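Local coordinates for protein putative polysaccharide deacetylase (Bdellovibrio bacteriovorus HD100, PDB 5JP6) that probably removes acetyl groups from peptidoglycan as a zinc-dependent deacetylase of carbohydrate esterase family 4, at residues Met155-Arg163 with Lys292-Asn302. The protein carries 1 engineered substitution. Sequence-based numbering, arbitrary orientation.
Sequences MSNGYMAVR and KTKSTGEFAWN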
ATOM      1  N   MET A 155      17.412   2.466  16.761  1.00 22.69           N
ATOM      2  CA  MET A 155      17.706   2.632  15.368  1.00 23.80           C
ATOM      3  C   MET A 155      18.916   3.547  15.114  1.00 23.17           C
ATOM      4  O   MET A 155      19.241   3.857  13.988  1.00 26.63           O
ATOM      5  CB  MET A 155      16.411   3.017  14.623  1.00 28.20           C
ATOM      6  CG  MET A 155      15.333   1.816  14.760  1.00 26.48           C
ATOM      7  SD  MET A 155      14.002   2.261  13.924  1.00 34.70           S
ATOM      8  CE  MET A 155      12.795   1.315  14.741  1.00 24.96           C
ATOM      9  N   SER A 156      19.635   3.893  16.184  1.00 23.38           N
ATOM     10  CA  SER A 156      20.711   4.872  16.085  1.00 24.02           C
ATOM     11  C   SER A 156      21.874   4.436  15.178  1.00 23.20           C
ATOM     12  O   SER A 156      22.505   5.265  14.512  1.00 27.41           O
ATOM     13  CB  SER A 156      21.229   5.218  17.468  1.00 26.61           C
ATOM     14  OG  SER A 156      21.832   4.080  18.099  1.00 26.51           O
ATOM     15  N   ASN A 157      22.147   3.137  15.152  1.00 24.74           N
ATOM     16  CA  ASN A 157      23.097   2.621  14.105  0.50 28.82           C
ATOM     17  C   ASN A 157      22.380   1.575  13.288  1.00 30.28           C
ATOM     18  O   ASN A 157      22.929   0.567  12.883  1.00 33.75           O
ATOM     19  CB  ASN A 157      24.488   2.136  14.613  0.50 32.06           C
ATOM     20  CG  ASN A 157      25.455   1.707  13.448  0.50 30.05           C
ATOM     21  OD1 ASN A 157      25.886   2.526  12.599  0.50 22.70           O
ATOM     22  ND2 ASN A 157      25.767   0.402  13.399  0.50 34.01           N
ATOM     23  N   GLY A 158      21.137   1.911  12.948  1.00 27.19           N
ATOM     24  CA  GLY A 158      20.304   1.099  12.080  1.00 28.24           C
ATOM     25  C   GLY A 158      19.639  -0.028  12.843  1.00 26.11           C
ATOM     26  O   GLY A 158      19.822  -0.210  14.057  1.00 30.35           O
ATOM     27  N   TYR A 159      18.907  -0.841  12.106  1.00 25.14           N
ATOM     28  CA  TYR A 159      18.119  -1.914  12.683  1.00 24.22           C
ATOM     29  C   TYR A 159      17.522  -2.695  11.528  1.00 23.17           C
ATOM     30  O   TYR A 159      16.896  -2.108  10.653  1.00 29.71           O
ATOM     31  CB  TYR A 159      17.003  -1.341  13.570  1.00 24.06           C
ATOM     32  CG  TYR A 159      16.027  -2.353  14.082  1.00 23.97           C
ATOM     33  CD1 TYR A 159      16.427  -3.355  14.923  1.00 27.72           C
ATOM     34  CD2 TYR A 159      14.688  -2.291  13.746  1.00 23.88           C
ATOM     35  CE1 TYR A 159      15.520  -4.287  15.412  1.00 27.54           C
ATOM     36  CE2 TYR A 159      13.782  -3.209  14.241  1.00 26.25           C
ATOM     37  CZ  TYR A 159      14.202  -4.207  15.058  1.00 25.63           C
ATOM     38  OH  TYR A 159      13.317  -5.138  15.523  1.00 28.86           O
ATOM     39  N   MET A 160      17.707  -4.010  11.506  1.00 25.55           N
ATOM     40  CA  MET A 160      17.171  -4.817  10.427  1.00 25.71           C
ATOM     41  C   MET A 160      16.017  -5.643  10.973  1.00 25.58           C
ATOM     42  O   MET A 160      16.216  -6.501  11.840  1.00 30.83           O
ATOM     43  CB  MET A 160      18.247  -5.773   9.908  1.00 29.31           C
ATOM     44  CG  MET A 160      17.753  -6.772   8.843  1.00 33.15           C
ATOM     45  SD  MET A 160      17.465  -5.914   7.285  1.00 33.13           S
ATOM     46  CE  MET A 160      15.818  -6.543   6.861  1.00 34.34           C
ATOM     47  N   ALA A 161      14.806  -5.354  10.477  1.00 23.85           N
ATOM     48  CA  ALA A 161      13.599  -6.000  10.958  1.00 25.50           C
ATOM     49  C   ALA A 161      13.070  -6.952   9.908  1.00 22.73           C
ATOM     50  O   ALA A 161      12.764  -6.551   8.756  1.00 24.41           O
ATOM     51  CB  ALA A 161      12.547  -4.967  11.301  1.00 27.65           C
ATOM     52  N   VAL A 162      12.912  -8.198  10.331  1.00 25.68           N
ATOM     53  CA  VAL A 162      12.210  -9.197   9.537  1.00 24.47           C
ATOM     54  C   VAL A 162      10.946  -9.578  10.300  1.00 24.76           C
ATOM     55  O   VAL A 162       9.848  -9.290   9.841  1.00 25.34           O
ATOM     56  CB  VAL A 162      13.101 -10.419   9.203  1.00 28.37           C
ATOM     57  CG1 VAL A 162      12.280 -11.448   8.448  1.00 29.19           C
ATOM     58  CG2 VAL A 162      14.268  -9.976   8.323  1.00 30.34           C
ATOM     59  N   ARG A 163      11.119 -10.174  11.481  1.00 25.30           N
ATOM     60  CA  ARG A 163      10.016 -10.446  12.401  1.00 24.19           C
ATOM     61  C   ARG A 163       9.909  -9.350  13.446  1.00 26.13           C
ATOM     62  O   ARG A 163       8.918  -9.269  14.140  1.00 28.50           O
ATOM     63  CB  ARG A 163      10.175 -11.809  13.072  1.00 25.81           C
ATOM     64  CG  ARG A 163      10.051 -12.944  12.054  1.00 29.78           C
ATOM     65  CD  ARG A 163      10.274 -14.362  12.597  1.00 34.88           C
ATOM     66  NE  ARG A 163       9.995 -15.308  11.498  1.00 39.89           N
ATOM     67  CZ  ARG A 163      10.719 -15.446  10.356  1.00 42.14           C
ATOM     68  NH1 ARG A 163      11.868 -14.780  10.142  1.00 45.70           N
ATOM     69  NH2 ARG A 163      10.317 -16.294   9.411  1.00 44.25           N
ATOM     70  N   LYS A 292      22.267   2.302   7.872  1.00 19.86           N
ATOM     71  CA  LYS A 292      22.799   2.247   9.220  1.00 20.53           C
ATOM     72  C   LYS A 292      23.562   3.529   9.552  1.00 20.89           C
ATOM     73  O   LYS A 292      23.359   4.107  10.614  1.00 21.89           O
ATOM     74  CB  LYS A 292      23.678   1.024   9.441  1.00 23.30           C
ATOM     75  CG  LYS A 292      22.962  -0.305   9.231  1.00 25.97           C
ATOM     76  CD  LYS A 292      23.914  -1.462   9.415  1.00 31.05           C
ATOM     77  CE  LYS A 292      24.571  -1.524  10.741  1.00 40.47           C
ATOM     78  NZ  LYS A 292      23.582  -1.563  11.849  1.00 53.61           N
ATOM     79  N   THR A 293      24.396   3.990   8.628  1.00 19.38           N
ATOM     80  CA  THR A 293      25.096   5.266   8.804  1.00 19.47           C
ATOM     81  C   THR A 293      24.094   6.406   9.034  1.00 21.62           C
ATOM     82  O   THR A 293      24.315   7.304   9.871  1.00 22.22           O
ATOM     83  CB  THR A 293      26.028   5.525   7.629  1.00 20.66           C
ATOM     84  OG1 THR A 293      27.038   4.516   7.633  1.00 21.11           O
ATOM     85  CG2 THR A 293      26.697   6.921   7.717  1.00 22.80           C
ATOM     86  N   LYS A 294      22.970   6.332   8.330  1.00 20.88           N
ATOM     87  CA  LYS A 294      21.921   7.342   8.436  1.00 20.05           C
ATOM     88  C   LYS A 294      20.891   7.043   9.509  1.00 19.34           C
ATOM     89  O   LYS A 294      19.845   7.676   9.534  1.00 19.78           O
ATOM     90  CB  LYS A 294      21.267   7.559   7.066  1.00 20.97           C
ATOM     91  CG  LYS A 294      22.250   8.011   5.989  1.00 22.83           C
ATOM     92  CD  LYS A 294      22.889   9.345   6.303  1.00 23.06           C
ATOM     93  CE  LYS A 294      23.903   9.760   5.253  1.00 26.71           C
ATOM     94  NZ  LYS A 294      24.557  11.056   5.604  1.00 27.54           N
ATOM     95  N   SER A 295      21.209   6.144  10.431  1.00 19.31           N
ATOM     96  CA  SER A 295      20.421   5.932  11.652  1.00 20.65           C
ATOM     97  C   SER A 295      18.937   5.696  11.326  1.00 20.52           C
ATOM     98  O   SER A 295      18.039   6.222  11.978  1.00 22.65           O
ATOM     99  CB  SER A 295      20.597   7.115  12.620  1.00 21.25           C
ATOM    100  OG  SER A 295      21.959   7.306  12.979  1.00 21.97           O
ATOM    101  N   THR A 296      18.713   4.845  10.318  1.00 18.78           N
ATOM    102  CA  THR A 296      17.379   4.554   9.862  1.00 20.40           C
ATOM    103  C   THR A 296      17.202   3.042   9.785  1.00 19.54           C
ATOM    104  O   THR A 296      18.030   2.340   9.175  1.00 21.28           O
ATOM    105  CB  THR A 296      17.103   5.198   8.478  1.00 20.17           C
ATOM    106  OG1 THR A 296      17.280   6.631   8.579  1.00 21.32           O
ATOM    107  CG2 THR A 296      15.743   4.913   7.976  1.00 21.42           C
ATOM    108  N   GLY A 297      16.145   2.545  10.418  1.00 19.38           N
ATOM    109  CA  GLY A 297      15.863   1.105  10.411  1.00 20.01           C
ATOM    110  C   GLY A 297      15.394   0.651   9.032  1.00 19.67           C
ATOM    111  O   GLY A 297      14.740   1.400   8.326  1.00 20.60           O
ATOM    112  N   GLU A 298      15.773  -0.579   8.680  1.00 19.95           N
ATOM    113  CA  GLU A 298      15.461  -1.256   7.435  1.00 19.16           C
ATOM    114  C   GLU A 298      14.433  -2.319   7.747  1.00 19.02           C
ATOM    115  O   GLU A 298      14.694  -3.272   8.469  1.00 21.12           O
ATOM    116  CB  GLU A 298      16.723  -1.893   6.836  1.00 22.05           C
ATOM    117  CG  GLU A 298      16.490  -2.654   5.538  1.00 23.07           C
ATOM    118  CD  GLU A 298      17.685  -3.445   5.066  1.00 24.62           C
ATOM    119  OE1 GLU A 298      18.825  -3.143   5.574  1.00 26.10           O
ATOM    120  OE2 GLU A 298      17.565  -4.296   4.196  1.00 25.65           O
ATOM    121  N   PHE A 299      13.255  -2.178   7.170  1.00 19.52           N
ATOM    122  CA  PHE A 299      12.125  -3.045   7.510  1.00 20.24           C
ATOM    123  C   PHE A 299      11.790  -3.920   6.317  1.00 19.49           C
ATOM    124  O   PHE A 299      11.279  -3.449   5.281  1.00 20.39           O
ATOM    125  CB  PHE A 299      10.921  -2.216   7.964  1.00 19.01           C
ATOM    126  CG  PHE A 299      11.048  -1.760   9.383  1.00 20.01           C
ATOM    127  CD1 PHE A 299      11.932  -0.711   9.715  1.00 21.26           C
ATOM    128  CD2 PHE A 299      10.364  -2.406  10.412  1.00 23.25           C
ATOM    129  CE1 PHE A 299      12.121  -0.349  11.010  1.00 23.77           C
ATOM    130  CE2 PHE A 299      10.549  -2.001  11.726  1.00 25.94           C
ATOM    131  CZ  PHE A 299      11.432  -0.975  12.008  1.00 24.80           C
ATOM    132  N   ALA A 300      12.003  -5.218   6.494  1.00 21.94           N
ATOM    133  CA  ALA A 300      11.496  -6.213   5.563  1.00 21.88           C
ATOM    134  C   ALA A 300      10.184  -6.724   6.224  1.00 21.43           C
ATOM    135  O   ALA A 300       9.475  -5.952   6.864  1.00 21.48           O
ATOM    136  CB  ALA A 300      12.537  -7.293   5.339  1.00 22.50           C
ATOM    137  N   TRP A 301       9.829  -7.982   6.050  1.00 20.74           N
ATOM    138  CA  TRP A 301       8.573  -8.547   6.575  1.00 20.47           C
ATOM    139  C   TRP A 301       8.736 -10.075   6.516  1.00 22.35           C
ATOM    140  O   TRP A 301       9.619 -10.589   5.826  1.00 24.12           O
ATOM    141  CB  TRP A 301       7.329  -8.126   5.758  1.00 20.50           C
ATOM    142  CG  TRP A 301       7.378  -8.608   4.336  1.00 22.49           C
ATOM    143  CD1 TRP A 301       6.819  -9.766   3.854  1.00 26.31           C
ATOM    144  CD2 TRP A 301       8.024  -7.979   3.241  1.00 24.37           C
ATOM    145  NE1 TRP A 301       7.111  -9.899   2.532  1.00 31.19           N
ATOM    146  CE2 TRP A 301       7.841  -8.815   2.123  1.00 27.10           C
ATOM    147  CE3 TRP A 301       8.763  -6.797   3.092  1.00 25.52           C
ATOM    148  CZ2 TRP A 301       8.350  -8.505   0.894  1.00 31.48           C
ATOM    149  CZ3 TRP A 301       9.263  -6.503   1.852  1.00 25.93           C
ATOM    150  CH2 TRP A 301       9.060  -7.356   0.777  1.00 30.07           C
ATOM    151  N   ASN A 302       7.862 -10.791   7.227  1.00 21.30           N
ATOM    152  CA  ASN A 302       7.810 -12.250   7.098  1.00 21.23           C
ATOM    153  C   ASN A 302       6.423 -12.814   6.827  1.00 21.98           C
ATOM    154  O   ASN A 302       6.298 -13.987   6.539  1.00 25.13           O
ATOM    155  CB  ASN A 302       8.402 -12.948   8.318  1.00 22.90           C
ATOM    156  CG  ASN A 302       7.586 -12.722   9.559  1.00 22.72           C
ATOM    157  OD1 ASN A 302       7.323 -11.592   9.957  1.00 23.59           O
ATOM    158  ND2 ASN A 302       7.164 -13.808  10.188  1.00 24.71           N
TER
HETATM  159  O   HOH W   1      19.264  -0.098   9.336  1.00 24.61           O
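Ser295 OG donates to Ser156 O at 2.6 Å, tilted out of the carbonyl plane, and is also hydrogen-bonded to Lys374 NZ. Ser295 is the positive-phi residue of the Schellman motif that ends helix 285-293. A water joins the segments next. It accepts a hydrogen bond from Tyr159 N and lies within hydrogen-bonding distance of Thr296 O.

Beyond it the chains pair as a short parallel ladder. Glu298 N reaches Tyr159 O at 2.7 Å, Ala161 N reaches Glu298 O at 2.9 Å, and Ala300 N reaches Ala161 O at 2.7 Å.

Phe299 collects the apolar contacts on one face of the ladder. Ala161 CB sits over its ring in a CH-pi contact, 3.9 Å from the ring centroid. The edge of Tyr159 points toward the Phe299 face in an offset edge-to-face pair, with the planes at 63°. Met155 CE comes in at the ring edge, 3.8 Å from Phe299 CZ.

Met160 and Glu298 share the other face. The Met160 chain is bent at chi2 (73°), which lays SD against the Glu298 carboxylate, 3.3 Å from CD. Glu298 OE2 forms a salt bridge with Lys288. At the far end Asn302 CB lies over one face of the Arg163 guanidinium. Gln327 OE1 accepts from Arg163 NH2 and Asn302 ND2, and Asn302 OD1 accepts from Ile331 N.

This is edge-strand pairing in the NodB-type deacetylase fold. The Trp301 side chain comes within about 3 Å of that of zinc ligand Tyr280. Strand 297-299 stands between strands 160-161 and 275-277, with Met155 and Phe299 packed on Val275. Ala161 touches Ile331 of strand 330-335.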